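Local coordinates for type IV pilus secretin PilQ family protein (Vibrio cholerae, PDB 6W6M) that probably forms the outer-membrane channel through which the type IV competence pilus of Vibrio cholerae passes, as a member of the secretin family assembled from fourteen copies, at residues E324-T329 and L561-P566; L338-G343 and L407-L412; L478-T483 and I506-L511. All coordinates share one frame; numbering follows the deposited sequence.

In the fold
Contacts 1 and 2 lie on one very long strand, 320-347, with centres 49 Å apart: near its start it pairs with strand 549-568 (contact 1), and further on with strand 404-429 (contact 2). Both belong to one antiparallel sheet. Contact 3 joins strands 475-493 and 496-513 of a separate four-stranded sheet, but its centre is only 11 Å from that of contact 1, and Ile-562, Ile-327 and Val-564 pack on Ile-506, Val-482 and Leu-478 respectively. Along the chain contact 1 encloses the other two, which follow in series. Two sheets stacked at one end, with one running far beyond, are consistent with the double-walled beta-barrel of secretins.

Contact 1. Residues E324-T329 and L561-P566; sequences EARIVT and LIFVTP
Arg-326 and Phe-563 form the central pair of two segments joined in an antiparallel beta ladder, on strands 320-347 and 549-568 of the secretin barrel wall. Arg-326 N gives a bond to Phe-563 O, and Phe-563 N returns one to Arg-326 O, 2.9 Å away and nearly straight at 170°. Glu-324 with Thr-565 and Val-328 with Leu-561 repeat this exchange, making six backbone bonds between 324-329 and 561-566; the longest, Glu-324 N to Thr-565 O at 3.3 Å, has its donor above the carbonyl plane.

Side chains alternate between two faces. On one, the Phe-563 ring turns its edge to the neighbouring strand, with CD1 3.8 Å from Arg-326 O and CE1 4.3 Å from Val-328 CG2. CG of Arg-326 is anti to the backbone N (chi1 -158°), and the chain runs extended to NE; the position is exposed, which suits a charged side chain. Ala-325, Ile-327, Ile-562 and Val-564 occupy the opposite, buried face. Here the two isoleucines lie side by side, CG1 to CG1 at 4.0 Å, and their branched apolar chains pack on the second sheet.

Further out, strands 404-429 and 518-534 flank the pair, and Leu-561 packs on Arg-425 of a neighbouring subunit. At one end Thr-329 OG1 hydrogen-bonds the backbone oxygen of Glu-559.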
loop_
_atom_site.group_PDB
_atom_site.type_symbol
_atom_site.label_atom_id
_atom_site.label_comp_id
_atom_site.label_asym_id
_atom_site.label_seq_id
_atom_site.Cartn_x
_atom_site.Cartn_y
_atom_site.Cartn_z
ATOM N N GLU A 324 19.386 51.011 6.088
ATOM C CA GLU A 324 19.247 51.353 4.682
ATOM C C GLU A 324 20.324 50.745 3.797
ATOM O O GLU A 324 21.503 51.040 3.939
ATOM C CB GLU A 324 19.230 52.867 4.493
ATOM C CG GLU A 324 19.015 53.278 3.049
ATOM C CD GLU A 324 18.950 54.776 2.873
ATOM O OE1 GLU A 324 19.111 55.498 3.876
ATOM O OE2 GLU A 324 18.738 55.230 1.729
ATOM N N ALA A 325 19.894 49.897 2.875
ATOM C CA ALA A 325 20.783 49.244 1.926
ATOM C C ALA A 325 20.831 50.024 0.620
ATOM O O ALA A 325 19.931 50.790 0.296
ATOM C CB ALA A 325 20.347 47.800 1.675
ATOM N N ARG A 326 21.907 49.831 -0.135
ATOM C CA ARG A 326 22.065 50.543 -1.398
ATOM C C ARG A 326 22.804 49.676 -2.403
ATOM O O ARG A 326 23.950 49.304 -2.169
ATOM C CB ARG A 326 22.815 51.854 -1.194
ATOM C CG ARG A 326 22.564 52.851 -2.267
ATOM C CD ARG A 326 23.540 53.982 -2.197
ATOM N NE ARG A 326 23.130 55.079 -3.063
ATOM C CZ ARG A 326 23.969 55.813 -3.779
ATOM N NH1 ARG A 326 25.268 55.559 -3.741
ATOM N NH2 ARG A 326 23.510 56.791 -4.546
ATOM N N ILE A 327 22.163 49.379 -3.526
ATOM C CA ILE A 327 22.730 48.524 -4.558
ATOM C C ILE A 327 22.969 49.380 -5.788
ATOM O O ILE A 327 22.038 50.022 -6.284
ATOM C CB ILE A 327 21.807 47.343 -4.888
ATOM C CG1 ILE A 327 21.699 46.415 -3.687
ATOM C CG2 ILE A 327 22.317 46.585 -6.086
ATOM C CD1 ILE A 327 20.636 45.392 -3.819
ATOM N N VAL A 328 24.209 49.398 -6.273
ATOM C CA VAL A 328 24.596 50.237 -7.400
ATOM C C VAL A 328 25.242 49.373 -8.473
ATOM O O VAL A 328 26.067 48.508 -8.165
ATOM C CB VAL A 328 25.558 51.356 -6.957
ATOM C CG1 VAL A 328 25.851 52.274 -8.101
ATOM C CG2 VAL A 328 24.969 52.134 -5.818
ATOM N N THR A 329 24.879 49.605 -9.733
ATOM C CA THR A 329 25.546 48.892 -10.816
ATOM C C THR A 329 25.802 49.806 -12.007
ATOM O O THR A 329 24.983 50.669 -12.329
ATOM C CB THR A 329 24.754 47.666 -11.270
ATOM O OG1 THR A 329 25.555 46.903 -12.176
ATOM C CG2 THR A 329 23.498 48.063 -11.969
ATOM N N LEU A 561 28.143 47.090 -6.585
ATOM C CA LEU A 561 28.517 47.388 -5.205
ATOM C C LEU A 561 27.293 47.385 -4.302
ATOM O O LEU A 561 26.200 47.776 -4.720
ATOM C CB LEU A 561 29.212 48.744 -5.086
ATOM C CG LEU A 561 30.565 48.918 -5.769
ATOM C CD1 LEU A 561 31.012 50.340 -5.666
ATOM C CD2 LEU A 561 31.597 48.016 -5.148
ATOM N N ILE A 562 27.482 46.962 -3.048
ATOM C CA ILE A 562 26.407 46.961 -2.057
ATOM C C ILE A 562 26.869 47.679 -0.794
ATOM O O ILE A 562 27.906 47.333 -0.227
ATOM C CB ILE A 562 25.945 45.529 -1.734
ATOM C CG1 ILE A 562 25.292 44.898 -2.963
ATOM C CG2 ILE A 562 24.970 45.537 -0.586
ATOM C CD1 ILE A 562 25.039 43.437 -2.854
ATOM N N PHE A 563 26.103 48.679 -0.357
ATOM C CA PHE A 563 26.370 49.463 0.843
ATOM C C PHE A 563 25.273 49.252 1.877
ATOM O O PHE A 563 24.142 48.904 1.542
ATOM C CB PHE A 563 26.437 50.969 0.557
ATOM C CG PHE A 563 27.434 51.362 -0.473
ATOM C CD1 PHE A 563 27.100 51.369 -1.809
ATOM C CD2 PHE A 563 28.693 51.771 -0.109
ATOM C CE1 PHE A 563 28.011 51.746 -2.758
ATOM C CE2 PHE A 563 29.606 52.147 -1.057
ATOM C CZ PHE A 563 29.262 52.135 -2.383
ATOM N N VAL A 564 25.597 49.530 3.139
ATOM C CA VAL A 564 24.607 49.525 4.209
ATOM C C VAL A 564 24.980 50.592 5.224
ATOM O O VAL A 564 26.157 50.875 5.447
ATOM C CB VAL A 564 24.472 48.134 4.871
ATOM C CG1 VAL A 564 25.749 47.712 5.535
ATOM C CG2 VAL A 564 23.356 48.138 5.870
ATOM N N THR A 565 23.964 51.205 5.827
ATOM C CA THR A 565 24.172 52.220 6.857
ATOM C C THR A 565 23.060 52.196 7.901
ATOM O O THR A 565 21.906 52.496 7.589
ATOM C CB THR A 565 24.291 53.612 6.234
ATOM O OG1 THR A 565 24.279 54.606 7.259
ATOM C CG2 THR A 565 23.176 53.876 5.271
ATOM N N PRO A 566 23.365 51.836 9.140
ATOM C CA PRO A 566 22.361 51.848 10.202
ATOM C C PRO A 566 22.372 53.159 10.982
ATOM O O PRO A 566 23.206 54.033 10.766
ATOM C CB PRO A 566 22.805 50.683 11.084
ATOM C CG PRO A 566 24.265 50.707 10.965
ATOM C CD PRO A 566 24.609 51.197 9.587
#

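Contact 2. Residues L338-G343 and L407-L412; sequences LGVRWG and LELSAL
Arg-341 and Glu-408 face each other as a salt-bridged, hydrogen-bonded pair in an antiparallel beta ladder between strands 320-347 and 404-429, in the long beta-barrel wall of the secretin and centred about 56 Å from the centre of the chain. Arg-341 with Glu-408 and Gly-339 with Ser-410 each exchange two backbone N-H...O bonds, four in all. The packed side of the ladder carries the salt bridge. Arg-341 NH2 reaches Glu-408 OE1 at 2.9 Å with an N-H...O angle of 157°, meeting the oxygen on its syn side. The two flat groups are not coplanar: guanidinium and carboxylate planes stand 61° apart, although OE1 sits at the guanidinium edge. Glu-408 is extended, its CG anti to the backbone N (chi1 -177°), whereas Arg-341 bends at chi3. A buried carboxylate is thus matched by a positive partner, which probably favours its ionised form. Ile-357 of a neighbouring subunit packs on both residues. On the same side Gly-339 presents no side chain beside Ser-410, whose OG lies close to Gly-339 O and hydrogen-bonds Ser-384 N.

The other face is apolar and loose only at Leu-338 and Leu-409, which lie on the surface, where apolar chains may suit a membrane protein. Leu-338 touches its partner through one branch alone, CD2 to Ala-411 CB at 3.8 Å. Val-340, which is buried, lies side by side with Leu-409, meeting it through CG2 and CD2. Toward the Trp-342 end, Leu-407 CD1 approaches Val-340 CG1 at 4.1 Å and also meets Trp-342, whose indole turns from the partner strand and whose NE1 makes a weak hydrogen bond to Leu-547 O. The nearest touch of that last pair is through the methylene, Trp-342 CB to Leu-407 CD1 at 3.5 Å.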
loop_
_atom_site.group_PDB
_atom_site.type_symbol
_atom_site.label_atom_id
_atom_site.label_comp_id
_atom_site.label_asym_id
_atom_site.label_seq_id
_atom_site.Cartn_x
_atom_site.Cartn_y
_atom_site.Cartn_z
ATOM N N LEU A 338 34.950 45.928 -39.358
ATOM C CA LEU A 338 35.299 46.371 -40.706
ATOM C C LEU A 338 35.300 45.198 -41.683
ATOM O O LEU A 338 35.824 44.131 -41.375
ATOM C CB LEU A 338 36.680 47.024 -40.733
ATOM C CG LEU A 338 36.951 48.326 -39.988
ATOM C CD1 LEU A 338 38.406 48.674 -40.053
ATOM C CD2 LEU A 338 36.130 49.467 -40.512
ATOM N N GLY A 339 34.757 45.396 -42.881
ATOM C CA GLY A 339 34.682 44.302 -43.833
ATOM C C GLY A 339 34.740 44.771 -45.267
ATOM O O GLY A 339 34.436 45.928 -45.570
ATOM N N VAL A 340 35.115 43.855 -46.165
ATOM C CA VAL A 340 35.363 44.178 -47.566
ATOM C C VAL A 340 34.854 43.070 -48.478
ATOM O O VAL A 340 34.992 41.879 -48.193
ATOM C CB VAL A 340 36.861 44.437 -47.831
ATOM C CG1 VAL A 340 37.110 44.647 -49.292
ATOM C CG2 VAL A 340 37.325 45.649 -47.080
ATOM N N ARG A 341 34.297 43.475 -49.617
ATOM C CA ARG A 341 33.714 42.527 -50.561
ATOM C C ARG A 341 34.091 42.981 -51.966
ATOM O O ARG A 341 33.618 44.028 -52.406
ATOM C CB ARG A 341 32.202 42.491 -50.381
ATOM C CG ARG A 341 31.574 41.136 -50.458
ATOM C CD ARG A 341 30.284 41.119 -49.686
ATOM N NE ARG A 341 29.364 42.155 -50.124
ATOM C CZ ARG A 341 28.202 41.919 -50.718
ATOM N NH1 ARG A 341 27.812 40.676 -50.939
ATOM N NH2 ARG A 341 27.425 42.927 -51.083
ATOM N N TRP A 342 34.925 42.227 -52.677
ATOM C CA TRP A 342 35.256 42.657 -54.032
ATOM C C TRP A 342 35.374 41.482 -54.986
ATOM O O TRP A 342 35.594 40.339 -54.583
ATOM C CB TRP A 342 36.536 43.497 -54.091
ATOM C CG TRP A 342 37.802 42.824 -53.705
ATOM C CD1 TRP A 342 38.436 42.924 -52.515
ATOM C CD2 TRP A 342 38.622 41.991 -54.528
ATOM N NE1 TRP A 342 39.588 42.194 -52.529
ATOM C CE2 TRP A 342 39.728 41.608 -53.757
ATOM C CE3 TRP A 342 38.525 41.526 -55.842
ATOM C CZ2 TRP A 342 40.733 40.777 -54.252
ATOM C CZ3 TRP A 342 39.521 40.702 -56.331
ATOM C CH2 TRP A 342 40.607 40.335 -55.539
ATOM N N GLY A 343 35.242 41.802 -56.272
ATOM C CA GLY A 343 35.261 40.788 -57.311
ATOM C C GLY A 343 35.718 41.337 -58.643
ATOM O O GLY A 343 35.639 42.543 -58.898
ATOM N N LEU A 407 33.908 46.741 -55.993
ATOM C CA LEU A 407 34.552 46.872 -54.688
ATOM C C LEU A 407 33.626 47.555 -53.694
ATOM O O LEU A 407 33.249 48.704 -53.910
ATOM C CB LEU A 407 35.854 47.667 -54.799
ATOM C CG LEU A 407 36.623 47.960 -53.509
ATOM C CD1 LEU A 407 37.093 46.686 -52.854
ATOM C CD2 LEU A 407 37.806 48.855 -53.784
ATOM N N GLU A 408 33.309 46.880 -52.585
ATOM C CA GLU A 408 32.436 47.420 -51.548
ATOM C C GLU A 408 33.116 47.372 -50.188
ATOM O O GLU A 408 33.731 46.364 -49.831
ATOM C CB GLU A 408 31.124 46.650 -51.476
ATOM C CG GLU A 408 30.153 47.211 -50.467
ATOM C CD GLU A 408 28.837 46.466 -50.442
ATOM O OE1 GLU A 408 28.697 45.483 -51.191
ATOM O OE2 GLU A 408 27.940 46.851 -49.662
ATOM N N LEU A 409 32.993 48.460 -49.399
ATOM C CA LEU A 409 33.478 48.545 -48.031
ATOM C C LEU A 409 32.300 48.647 -47.077
ATOM O O LEU A 409 31.271 49.233 -47.414
ATOM C CB LEU A 409 34.378 49.761 -47.844
ATOM C CG LEU A 409 35.690 49.772 -48.616
ATOM C CD1 LEU A 409 36.381 51.097 -48.433
ATOM C CD2 LEU A 409 36.588 48.650 -48.160
ATOM N N SER A 410 32.443 48.084 -45.905
ATOM C CA SER A 410 31.388 48.202 -44.909
ATOM C C SER A 410 31.994 48.291 -43.520
ATOM O O SER A 410 33.087 47.785 -43.270
ATOM C CB SER A 410 30.404 47.036 -44.984
ATOM O OG SER A 410 31.048 45.822 -44.674
ATOM N N ALA A 411 31.259 48.932 -42.615
ATOM C CA ALA A 411 31.791 49.274 -41.306
ATOM C C ALA A 411 30.663 49.377 -40.292
ATOM O O ALA A 411 29.487 49.482 -40.647
ATOM C CB ALA A 411 32.576 50.578 -41.361
ATOM N N LEU A 412 31.041 49.337 -39.012
ATOM C CA LEU A 412 30.111 49.575 -37.913
ATOM C C LEU A 412 30.893 49.892 -36.651
ATOM O O LEU A 412 31.985 49.365 -36.453
ATOM C CB LEU A 412 29.208 48.365 -37.668
ATOM C CG LEU A 412 28.232 48.454 -36.497
ATOM C CD1 LEU A 412 27.243 49.565 -36.719
ATOM C CD2 LEU A 412 27.513 47.146 -36.320
#

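Contact 3. Residues L478-T483 and I506-L511; sequences LDLSVT and IGTQVL
Leu-480 and Thr-508 are the central pair of 478-483 and 506-511, in the half of a beta hairpin remote from its turn. The hairpin, strands 475-493 and 496-513, forms strands three and four of an antiparallel sheet of the secretin domain, 496-513 being outermost within the chain. Backbone bonds form the frame. Leu-480 N to Thr-508 O measures 2.9 Å and is almost straight at 173°, with Thr-508 N returning a bond to Leu-480 O. Leu-478 with Val-510 and Val-482 with Ile-506 are joined in the same two-way manner. Between these pairs the alpha carbons also approach carbonyls, Gln-509 CA lying 3.2 Å from Leu-478 O. Ile-506 and Gly-507 also ladder with a strand of a neighbouring subunit, which carries the sheet across the interface.

Apolar contacts gather on the buried face. The Leu-480 and Val-510 side chains cross at about a right angle, with CD1 against CG2 at 3.5 Å, and Ile-506 CG2 lies 4.1 Å from Val-482 CB. Leu-480, Ile-506 and Val-510 suit this layer, which Leu-520 of strand 518-534 covers together with Thr-508.

Ser-481, Asp-479 and Gln-509 put polar side chains on the other face, where Gly-507 adds none opposite Ser-481. CG of Gln-509 is anti to the backbone N (chi1 -174°), and the extended chain lies alongside Asp-479, amide and carboxylate planes 86° apart. Lys-263 of the neighbouring subunit packs on both, and Gln-509 O is hydrogen-bonded to Thr-429 OG1 of that subunit.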
loop_
_atom_site.group_PDB
_atom_site.type_symbol
_atom_site.label_atom_id
_atom_site.label_comp_id
_atom_site.label_asym_id
_atom_site.label_seq_id
_atom_site.Cartn_x
_atom_site.Cartn_y
_atom_site.Cartn_z
ATOM N N LEU A 478 24.928 43.418 12.696
ATOM C CA LEU A 478 23.815 43.190 11.784
ATOM C C LEU A 478 23.896 41.806 11.161
ATOM O O LEU A 478 24.936 41.439 10.605
ATOM C CB LEU A 478 23.794 44.250 10.685
ATOM C CG LEU A 478 23.534 45.711 11.055
ATOM C CD1 LEU A 478 23.704 46.583 9.847
ATOM C CD2 LEU A 478 22.165 45.909 11.641
ATOM N N ASP A 479 22.795 41.053 11.235
ATOM C CA ASP A 479 22.617 39.818 10.422
ATOM C C ASP A 479 21.827 40.146 9.150
ATOM O O ASP A 479 20.628 40.441 9.266
ATOM C CB ASP A 479 21.902 38.724 11.219
ATOM C CG ASP A 479 22.789 38.028 12.235
ATOM O OD1 ASP A 479 24.024 38.099 12.081
ATOM O OD2 ASP A 479 22.236 37.420 13.172
ATOM N N LEU A 480 22.480 40.074 7.987
ATOM C CA LEU A 480 22.023 40.797 6.770
ATOM C C LEU A 480 21.702 39.781 5.669
ATOM O O LEU A 480 22.525 38.878 5.446
ATOM C CB LEU A 480 23.136 41.747 6.316
ATOM C CG LEU A 480 23.468 42.881 7.281
ATOM C CD1 LEU A 480 24.678 43.662 6.793
ATOM C CD2 LEU A 480 22.274 43.805 7.460
ATOM N N SER A 481 20.554 39.938 5.007
ATOM C CA SER A 481 20.332 39.341 3.663
ATOM C C SER A 481 19.813 40.416 2.705
ATOM O O SER A 481 18.797 41.045 3.027
ATOM C CB SER A 481 19.377 38.181 3.744
ATOM O OG SER A 481 20.000 36.984 3.312
ATOM N N VAL A 482 20.491 40.611 1.573
ATOM C CA VAL A 482 20.018 41.604 0.556
ATOM C C VAL A 482 20.002 40.942 -0.829
ATOM O O VAL A 482 21.067 40.466 -1.252
ATOM C CB VAL A 482 20.930 42.847 0.544
ATOM C CG1 VAL A 482 20.492 43.867 -0.492
ATOM C CG2 VAL A 482 21.047 43.485 1.918
ATOM N N THR A 483 18.845 40.899 -1.511
ATOM C CA THR A 483 18.785 40.252 -2.817
ATOM C C THR A 483 18.129 41.156 -3.847
ATOM O O THR A 483 17.378 42.069 -3.512
ATOM C CB THR A 483 18.016 38.911 -2.799
ATOM O OG1 THR A 483 16.617 39.145 -2.975
ATOM C CG2 THR A 483 18.224 38.156 -1.512
ATOM N N ILE A 506 23.541 38.425 -1.421
ATOM C CA ILE A 506 24.619 38.523 -0.452
ATOM C C ILE A 506 24.028 38.349 0.937
ATOM O O ILE A 506 22.978 38.909 1.263
ATOM C CB ILE A 506 25.401 39.848 -0.611
ATOM C CG1 ILE A 506 26.611 39.867 0.309
ATOM C CG2 ILE A 506 24.531 41.050 -0.359
ATOM C CD1 ILE A 506 27.558 40.946 -0.001
ATOM N N GLY A 507 24.699 37.537 1.740
ATOM C CA GLY A 507 24.303 37.284 3.106
ATOM C C GLY A 507 25.488 37.267 4.044
ATOM O O GLY A 507 26.467 36.577 3.780
ATOM N N THR A 508 25.421 38.015 5.141
ATOM C CA THR A 508 26.592 38.181 5.994
ATOM C C THR A 508 26.182 38.495 7.423
ATOM O O THR A 508 25.001 38.635 7.749
ATOM C CB THR A 508 27.518 39.311 5.506
ATOM O OG1 THR A 508 26.816 40.559 5.465
ATOM C CG2 THR A 508 28.077 39.011 4.155
ATOM N N GLN A 509 27.199 38.625 8.267
ATOM C CA GLN A 509 27.093 39.255 9.574
ATOM C C GLN A 509 28.221 40.264 9.684
ATOM O O GLN A 509 29.380 39.916 9.472
ATOM C CB GLN A 509 27.174 38.227 10.697
ATOM C CG GLN A 509 26.925 38.813 12.059
ATOM C CD GLN A 509 26.842 37.762 13.132
ATOM O OE1 GLN A 509 26.879 36.572 12.854
ATOM N NE2 GLN A 509 26.730 38.197 14.367
ATOM N N VAL A 510 27.890 41.516 9.985
ATOM C CA VAL A 510 28.897 42.569 10.055
ATOM C C VAL A 510 28.731 43.378 11.333
ATOM O O VAL A 510 27.740 43.265 12.050
ATOM C CB VAL A 510 28.871 43.508 8.831
ATOM C CG1 VAL A 510 29.224 42.748 7.571
ATOM C CG2 VAL A 510 27.525 44.202 8.708
ATOM N N LEU A 511 29.728 44.220 11.592
ATOM C CA LEU A 511 29.834 45.037 12.797
ATOM C C LEU A 511 30.218 46.444 12.363
ATOM O O LEU A 511 31.310 46.649 11.831
ATOM C CB LEU A 511 30.862 44.462 13.775
ATOM C CG LEU A 511 31.492 45.455 14.755
ATOM C CD1 LEU A 511 30.434 46.044 15.676
ATOM C CD2 LEU A 511 32.598 44.788 15.560
#